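Local coordinates for CRISPR-associated protein, Cse2 family (PDB 4H79) that probably binds nucleic acid as the small CasB (Cse2) subunit of the type I-E CRISPR Cascade complex of Thermobifida fusca, at residues A[79-82]-A[83-86]; A[125-129]-A[130-134]; A[181-184]-A[185-189]. All blocks are in the same frame, centred on the assembly; numbering follows the deposited sequence.

Interaction 1: residues A[79-82]-A[83-86]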
loop_
_atom_site.group_PDB
_atom_site.type_symbol
_atom_site.label_atom_id
_atom_site.label_comp_id
_atom_site.label_asym_id
_atom_site.label_seq_id
_atom_site.Cartn_x
_atom_site.Cartn_y
_atom_site.Cartn_z
ATOM N N LYS A 79 -5.333 -2.708 20.919
ATOM C CA LYS A 79 -4.350 -3.301 19.996
ATOM C C LYS A 79 -4.098 -2.467 18.745
ATOM O O LYS A 79 -3.583 -2.969 17.728
ATOM C CB LYS A 79 -4.687 -4.760 19.652
ATOM C CG LYS A 79 -4.555 -5.703 20.852
ATOM C CD LYS A 79 -3.766 -6.974 20.545
ATOM C CE LYS A 79 -3.222 -7.588 21.832
ATOM N NZ LYS A 79 -2.299 -8.735 21.606
ATOM N N ASP A 80 -4.445 -1.182 18.827
ATOM C CA ASP A 80 -4.443 -0.342 17.634
ATOM C C ASP A 80 -3.019 0.030 17.144
ATOM O O ASP A 80 -2.792 0.184 15.901
ATOM C CB ASP A 80 -5.348 0.872 17.814
ATOM C CG ASP A 80 -6.876 0.551 17.513
ATOM O OD1 ASP A 80 -7.281 -0.627 17.334
ATOM O OD2 ASP A 80 -7.686 1.492 17.446
ATOM N N MET A 81 -2.058 0.137 18.081
ATOM C CA MET A 81 -0.670 0.400 17.683
ATOM C C MET A 81 -0.140 -0.748 16.835
ATOM O O MET A 81 0.520 -0.502 15.828
ATOM C CB MET A 81 0.272 0.691 18.891
ATOM C CG MET A 81 1.701 1.074 18.490
ATOM S SD MET A 81 1.747 2.254 17.102
ATOM C CE MET A 81 1.659 3.820 17.971
ATOM N N GLU A 82 -0.440 -1.994 17.233
ATOM C CA GLU A 82 0.031 -3.189 16.511
ATOM C C GLU A 82 -0.526 -3.228 15.101
ATOM O O GLU A 82 0.158 -3.718 14.185
ATOM C CB GLU A 82 -0.468 -4.447 17.211
ATOM C CG GLU A 82 0.479 -5.635 17.303
ATOM C CD GLU A 82 0.215 -6.476 18.559
ATOM O OE1 GLU A 82 -0.644 -6.084 19.393
ATOM O OE2 GLU A 82 0.875 -7.526 18.725
ATOM N N VAL A 83 -1.793 -2.804 14.952
ATOM C CA VAL A 83 -2.456 -2.797 13.652
ATOM C C VAL A 83 -1.808 -1.699 12.784
ATOM O O VAL A 83 -1.524 -1.929 11.623
ATOM C CB VAL A 83 -3.984 -2.638 13.755
ATOM C CG1 VAL A 83 -4.586 -2.447 12.376
ATOM C CG2 VAL A 83 -4.606 -3.872 14.435
ATOM N N ALA A 84 -1.567 -0.516 13.356
ATOM C CA ALA A 84 -0.902 0.579 12.632
ATOM C C ALA A 84 0.492 0.192 12.179
ATOM O O ALA A 84 0.880 0.488 11.038
ATOM C CB ALA A 84 -0.833 1.812 13.509
ATOM N N GLU A 85 1.254 -0.467 13.066
ATOM C CA GLU A 85 2.600 -0.964 12.695
ATOM C C GLU A 85 2.513 -2.005 11.573
ATOM O O GLU A 85 3.275 -1.974 10.579
ATOM C CB GLU A 85 3.279 -1.597 13.895
ATOM C CG GLU A 85 3.736 -0.627 14.952
ATOM C CD GLU A 85 4.363 -1.336 16.146
ATOM O OE1 GLU A 85 4.104 -2.536 16.411
ATOM O OE2 GLU A 85 5.131 -0.688 16.867
ATOM N N ASN A 86 1.575 -2.938 11.726
ATOM C CA ASN A 86 1.333 -3.910 10.666
ATOM C C ASN A 86 0.881 -3.297 9.311
ATOM O O ASN A 86 1.330 -3.714 8.212
ATOM C CB ASN A 86 0.358 -4.986 11.157
ATOM C CG ASN A 86 0.347 -6.199 10.243
ATOM O OD1 ASN A 86 1.388 -6.603 9.654
ATOM N ND2 ASN A 86 -0.831 -6.776 10.083
#
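The first turn of helix 80-99 is built where Met81 meets Ala84 and Glu85, with Lys79 at the N-cap position of this long helix in the all-helical Cse2 fold. Backbone bonds start weakly: Val83 N reaches Lys79 O at 3.3 Å. The next steps are regular, Ala84 N to Asp80 O and Glu85 N to Met81 O both measuring 2.9 Å. Met81 and Glu85 cross at about a right angle one turn apart, Met81 SD lying 4.1 Å from the aliphatic CG of Glu85. The bend at chi2 (44°) of Met81 brings the sulfur beside this methylene, and Ala84 CB is a looser apolar neighbour, 4.4 Å from Met81 SD. Around them, Trp16 and Phe69 touch both Met81 and Ala84, joining this turn to helices 16-33 and 67-71. The polar ends look elsewhere: Glu85 OE2 is hydrogen-bonded to Tyr70 OH, and Asp80 OD2 forms a salt bridge with Arg178. On the other flank Val83 sets its CG2 beside the backbone N, 3.6 Å from Lys79 O.

Interaction 2: residues A[125-129]-A[130-134]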
loop_
_atom_site.group_PDB
_atom_site.type_symbol
_atom_site.label_atom_id
_atom_site.label_comp_id
_atom_site.label_asym_id
_atom_site.label_seq_id
_atom_site.Cartn_x
_atom_site.Cartn_y
_atom_site.Cartn_z
ATOM N N SER A 125 -13.489 1.775 -21.660
ATOM C CA SER A 125 -14.713 1.250 -22.267
ATOM C C SER A 125 -15.343 0.060 -21.443
ATOM O O SER A 125 -16.567 -0.020 -21.287
ATOM C CB SER A 125 -14.364 0.884 -23.752
ATOM O OG SER A 125 -15.386 0.206 -24.512
ATOM N N GLU A 126 -14.500 -0.798 -20.852
ATOM C CA GLU A 126 -14.863 -2.192 -20.491
ATOM C C GLU A 126 -14.539 -2.538 -19.035
ATOM O O GLU A 126 -13.806 -1.853 -18.370
ATOM C CB GLU A 126 -14.123 -3.258 -21.434
ATOM C CG GLU A 126 -14.408 -3.118 -22.935
ATOM C CD GLU A 126 -15.923 -2.998 -23.297
ATOM O OE1 GLU A 126 -16.786 -3.451 -22.482
ATOM O OE2 GLU A 126 -16.266 -2.463 -24.406
ATOM N N ILE A 127 -15.075 -3.644 -18.556
ATOM C CA ILE A 127 -14.680 -4.205 -17.300
ATOM C C ILE A 127 -14.186 -5.672 -17.531
ATOM O O ILE A 127 -14.918 -6.484 -18.081
ATOM C CB ILE A 127 -15.843 -4.185 -16.318
ATOM C CG1 ILE A 127 -16.091 -2.724 -15.828
ATOM C CG2 ILE A 127 -15.537 -5.168 -15.171
ATOM C CD1 ILE A 127 -17.149 -2.618 -14.733
ATOM N N ASP A 128 -12.941 -5.984 -17.159
ATOM C CA ASP A 128 -12.449 -7.397 -17.141
ATOM C C ASP A 128 -13.084 -8.063 -15.902
ATOM O O ASP A 128 -12.714 -7.766 -14.772
ATOM C CB ASP A 128 -10.916 -7.381 -17.088
ATOM C CG ASP A 128 -10.276 -8.738 -16.698
ATOM O OD1 ASP A 128 -9.073 -8.796 -16.830
ATOM O OD2 ASP A 128 -10.879 -9.721 -16.218
ATOM N N GLU A 129 -14.061 -8.928 -16.134
ATOM C CA GLU A 129 -14.912 -9.467 -15.039
ATOM C C GLU A 129 -14.125 -10.298 -14.057
ATOM O O GLU A 129 -14.324 -10.139 -12.864
ATOM C CB GLU A 129 -16.129 -10.230 -15.586
ATOM C CG GLU A 129 -17.042 -9.277 -16.310
ATOM C CD GLU A 129 -17.784 -8.306 -15.371
ATOM O OE1 GLU A 129 -18.373 -7.345 -15.937
ATOM O OE2 GLU A 129 -17.807 -8.489 -14.098
ATOM N N PRO A 130 -13.223 -11.172 -14.545
ATOM C CA PRO A 130 -12.411 -11.958 -13.587
ATOM C C PRO A 130 -11.527 -11.035 -12.714
ATOM O O PRO A 130 -11.445 -11.234 -11.513
ATOM C CB PRO A 130 -11.553 -12.854 -14.512
ATOM C CG PRO A 130 -12.400 -13.014 -15.767
ATOM C CD PRO A 130 -13.093 -11.677 -15.945
ATOM N N LEU A 131 -10.890 -10.012 -13.304
ATOM C CA LEU A 131 -10.095 -9.089 -12.506
ATOM C C LEU A 131 -11.008 -8.267 -11.535
ATOM O O LEU A 131 -10.670 -8.052 -10.369
ATOM C CB LEU A 131 -9.304 -8.160 -13.405
ATOM C CG LEU A 131 -8.433 -7.106 -12.707
ATOM C CD1 LEU A 131 -7.480 -7.665 -11.645
ATOM C CD2 LEU A 131 -7.644 -6.314 -13.807
ATOM N N ARG A 132 -12.168 -7.841 -12.010
ATOM C CA ARG A 132 -13.043 -7.032 -11.170
ATOM C C ARG A 132 -13.521 -7.904 -10.006
ATOM O O ARG A 132 -13.595 -7.430 -8.852
ATOM C CB ARG A 132 -14.236 -6.470 -11.947
ATOM C CG ARG A 132 -15.083 -5.453 -11.082
ATOM C CD ARG A 132 -16.383 -6.057 -10.452
ATOM N NE ARG A 132 -17.335 -6.366 -11.543
ATOM C CZ ARG A 132 -18.176 -5.460 -12.050
ATOM N NH1 ARG A 132 -18.236 -4.206 -11.537
ATOM N NH2 ARG A 132 -18.941 -5.797 -13.076
ATOM N N LYS A 133 -13.815 -9.180 -10.293
ATOM C CA LYS A 133 -14.245 -10.118 -9.244
ATOM C C LYS A 133 -13.157 -10.241 -8.174
ATOM O O LYS A 133 -13.461 -10.185 -6.957
ATOM C CB LYS A 133 -14.556 -11.499 -9.827
ATOM C CG LYS A 133 -14.963 -12.548 -8.804
ATOM C CD LYS A 133 -15.431 -13.843 -9.477
ATOM C CE LYS A 133 -15.847 -14.907 -8.465
ATOM N NZ LYS A 133 -17.313 -14.899 -8.177
ATOM N N ARG A 134 -11.904 -10.412 -8.618
ATOM C CA ARG A 134 -10.753 -10.514 -7.686
ATOM C C ARG A 134 -10.557 -9.237 -6.877
ATOM O O ARG A 134 -10.231 -9.298 -5.693
ATOM C CB ARG A 134 -9.446 -10.902 -8.414
ATOM C CG ARG A 134 -9.496 -12.371 -8.837
ATOM C CD ARG A 134 -8.442 -12.752 -9.872
ATOM N NE ARG A 134 -7.172 -13.092 -9.240
ATOM C CZ ARG A 134 -6.133 -12.269 -9.114
ATOM N NH1 ARG A 134 -6.188 -11.023 -9.589
ATOM N NH2 ARG A 134 -5.028 -12.711 -8.514
#
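Charge pairs Glu129 with Arg132, three residues on, where the two side chains lie side by side and point the same way. Arg132 NH2 gives the main bond, 3.1 Å to Glu129 OE2, received on the syn lone pair and close to the guanidinium plane. Weak bonds from NH2 to OE1 and from NE to OE2 supplement it; with carboxylate and guanidinium planes 46° apart, the pair is not a flat two-pronged match. Apolar contact comes from Ile127, whose CG2 sits over one guanidinium face, offset toward the rim, and 3.7 Å from Arg132 CB. Bends at chi2 and chi3 of Arg132 carry its guanidinium across Ile127 at a slant, and Ile127 CD1 lies 3.7 Å from Arg132 NH1. Phe194 and His195 of helix 180-195 touch both side chains.

Hydrogen bonding at the start of helix 129-138 centres on Asp128, the N-cap. Its OD2 accepts from Leu131 N at 2.9 Å through a nearly straight N-H (173°), the donor standing well above the carboxylate plane. Asp128 CG is placed opposite its own backbone N (chi1 165°), which brings the carboxylate across the first turn. The backbone follows with Arg132 N to Asp128 O and Lys133 N to Glu129 O, both 2.8 Å. Leu131 CB packs 3.5 Å from Asp128 CG, while its side chain also meets Leu121 and Met122.

Interaction 3: residues A[181-184]-A[185-189]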
loop_
_atom_site.group_PDB
_atom_site.type_symbol
_atom_site.label_atom_id
_atom_site.label_comp_id
_atom_site.label_asym_id
_atom_site.label_seq_id
_atom_site.Cartn_x
_atom_site.Cartn_y
_atom_site.Cartn_z
ATOM N N GLN A 181 -16.936 -1.226 10.275
ATOM C CA GLN A 181 -17.366 0.032 9.664
ATOM C C GLN A 181 -16.243 0.720 8.842
ATOM O O GLN A 181 -16.483 1.268 7.744
ATOM C CB GLN A 181 -17.916 0.963 10.724
ATOM C CG GLN A 181 -18.202 2.359 10.208
ATOM C CD GLN A 181 -19.017 3.171 11.193
ATOM O OE1 GLN A 181 -20.164 2.828 11.507
ATOM N NE2 GLN A 181 -18.432 4.258 11.688
ATOM N N GLY A 182 -15.019 0.684 9.346
ATOM C CA GLY A 182 -13.883 1.174 8.547
ATOM C C GLY A 182 -13.657 0.374 7.271
ATOM O O GLY A 182 -13.409 0.960 6.229
ATOM N N ALA A 183 -13.737 -0.960 7.324
ATOM C CA ALA A 183 -13.632 -1.810 6.120
ATOM C C ALA A 183 -14.688 -1.457 5.024
ATOM O O ALA A 183 -14.385 -1.433 3.803
ATOM C CB ALA A 183 -13.748 -3.288 6.502
ATOM N N GLN A 184 -15.915 -1.226 5.439
ATOM C CA GLN A 184 -16.974 -0.805 4.522
ATOM C C GLN A 184 -16.595 0.537 3.867
ATOM O O GLN A 184 -16.830 0.726 2.669
ATOM C CB GLN A 184 -18.343 -0.659 5.244
ATOM C CG GLN A 184 -19.368 0.126 4.403
ATOM C CD GLN A 184 -20.736 0.139 5.028
ATOM O OE1 GLN A 184 -21.111 -0.792 5.730
ATOM N NE2 GLN A 184 -21.524 1.191 4.759
ATOM N N ARG A 185 -16.072 1.472 4.666
ATOM C CA ARG A 185 -15.703 2.770 4.133
ATOM C C ARG A 185 -14.572 2.604 3.110
ATOM O O ARG A 185 -14.569 3.228 2.037
ATOM C CB ARG A 185 -15.292 3.685 5.253
ATOM C CG ARG A 185 -16.459 4.132 6.140
ATOM C CD ARG A 185 -16.003 5.320 6.974
ATOM N NE ARG A 185 -17.135 5.852 7.699
ATOM C CZ ARG A 185 -17.292 5.711 9.003
ATOM N NH1 ARG A 185 -16.371 5.070 9.731
ATOM N NH2 ARG A 185 -18.360 6.218 9.566
ATOM N N VAL A 186 -13.621 1.728 3.397
ATOM C CA VAL A 186 -12.537 1.475 2.433
ATOM C C VAL A 186 -13.016 0.804 1.139
ATOM O O VAL A 186 -12.655 1.215 0.029
ATOM C CB VAL A 186 -11.385 0.666 3.065
ATOM C CG1 VAL A 186 -10.350 0.314 1.975
ATOM C CG2 VAL A 186 -10.747 1.520 4.207
ATOM N N ARG A 187 -13.826 -0.251 1.264
ATOM C CA ARG A 187 -14.450 -0.889 0.063
ATOM C C ARG A 187 -15.225 0.141 -0.773
ATOM O O ARG A 187 -15.138 0.148 -2.048
ATOM C CB ARG A 187 -15.404 -2.010 0.492
ATOM C CG ARG A 187 -14.681 -3.285 0.933
ATOM C CD ARG A 187 -15.677 -4.462 1.000
ATOM N NE ARG A 187 -16.815 -4.260 1.970
ATOM C CZ ARG A 187 -16.727 -4.524 3.260
ATOM N NH1 ARG A 187 -15.577 -5.003 3.760
ATOM N NH2 ARG A 187 -17.762 -4.325 4.052
ATOM N N THR A 188 -15.974 1.009 -0.089
ATOM C CA THR A 188 -16.750 2.050 -0.792
ATOM C C THR A 188 -15.806 3.007 -1.539
ATOM O O THR A 188 -16.028 3.339 -2.711
ATOM C CB THR A 188 -17.650 2.829 0.183
ATOM O OG1 THR A 188 -18.567 1.910 0.795
ATOM C CG2 THR A 188 -18.466 3.925 -0.560
ATOM N N ALA A 189 -14.725 3.429 -0.893
ATOM C CA ALA A 189 -13.747 4.333 -1.581
ATOM C C ALA A 189 -13.108 3.649 -2.819
ATOM O O ALA A 189 -12.906 4.268 -3.906
ATOM C CB ALA A 189 -12.665 4.843 -0.585
#
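Gln181 and Arg185 meet one turn apart on helix 180-195, the last helix modelled in this all-helical Cse2 protein. Their side chains cross at a slant, the amide and guanidinium planes 80° apart. Gln181 CG lies over one guanidinium face, 3.3 Å from Arg185 NH1, while Arg185, its CG beside the backbone N, runs extended from CG to NE back to Gln181. Gln176 of helix 167-176 also touches Arg185.

Backbone hydrogen bonds repeat at four-residue spacing. Arg185 N donates to Gln181 O, Val186 N to Gly182 O, and Arg187 N to Ala183 O, the last at 2.9 Å with an almost straight N-H (176°). Gly182 N donates to Thr179 OG1, outside the two segments.

Packing divides between two flanks. Val186 CG2 comes 3.4 Å from Gly182 O, and the valine goes on to meet Gln173 and Gln176 of helix 167-176 as well as Phe177, which also touches Ala183. The bent chain of Arg187 lays its guanidinium over the preceding turn: one face meets Ala183 O and Gln184 CA, both toward the rim, and Arg187 NH1 is 3.7 Å from Ala183 CB. That NH1 also donates to Gly139 O, which helps to hold the bent chain against the residues that follow helix 129-138, where His140 touches the arginine.

A side-chain-to-backbone bond completes the contact. Thr188 holds OG1 beside its backbone N (chi1 -60°), the placement that lets the hydroxyl fold back on the helix. Gln184 O is thereby gripped twice, from opposite faces of its carbonyl plane, by Thr188 N at 2.9 Å and by Thr188 OG1 at 2.8 Å.

In the fold
From the N terminus the three contacts follow in series, each within one continuous stretch, so none nests in or crosses another and none closes a long loop. Interaction 1 starts helix 80-99 against helices 16-33, 67-71 and 167-176. Interaction 2, on the opposite side of the chain's centre and about 33 Å away between centres, turns the loop after helix 114-119 into helix 129-138. Interaction 3 lies in the N-terminal part of helix 180-195, its centre about 18 Å from that of interaction 1 and 20 Å from that of interaction 2. This last helix links the others indirectly: its far end, Phe194 and His195, touches Ile127 and Arg132, while Arg178 just before it pairs with Asp80.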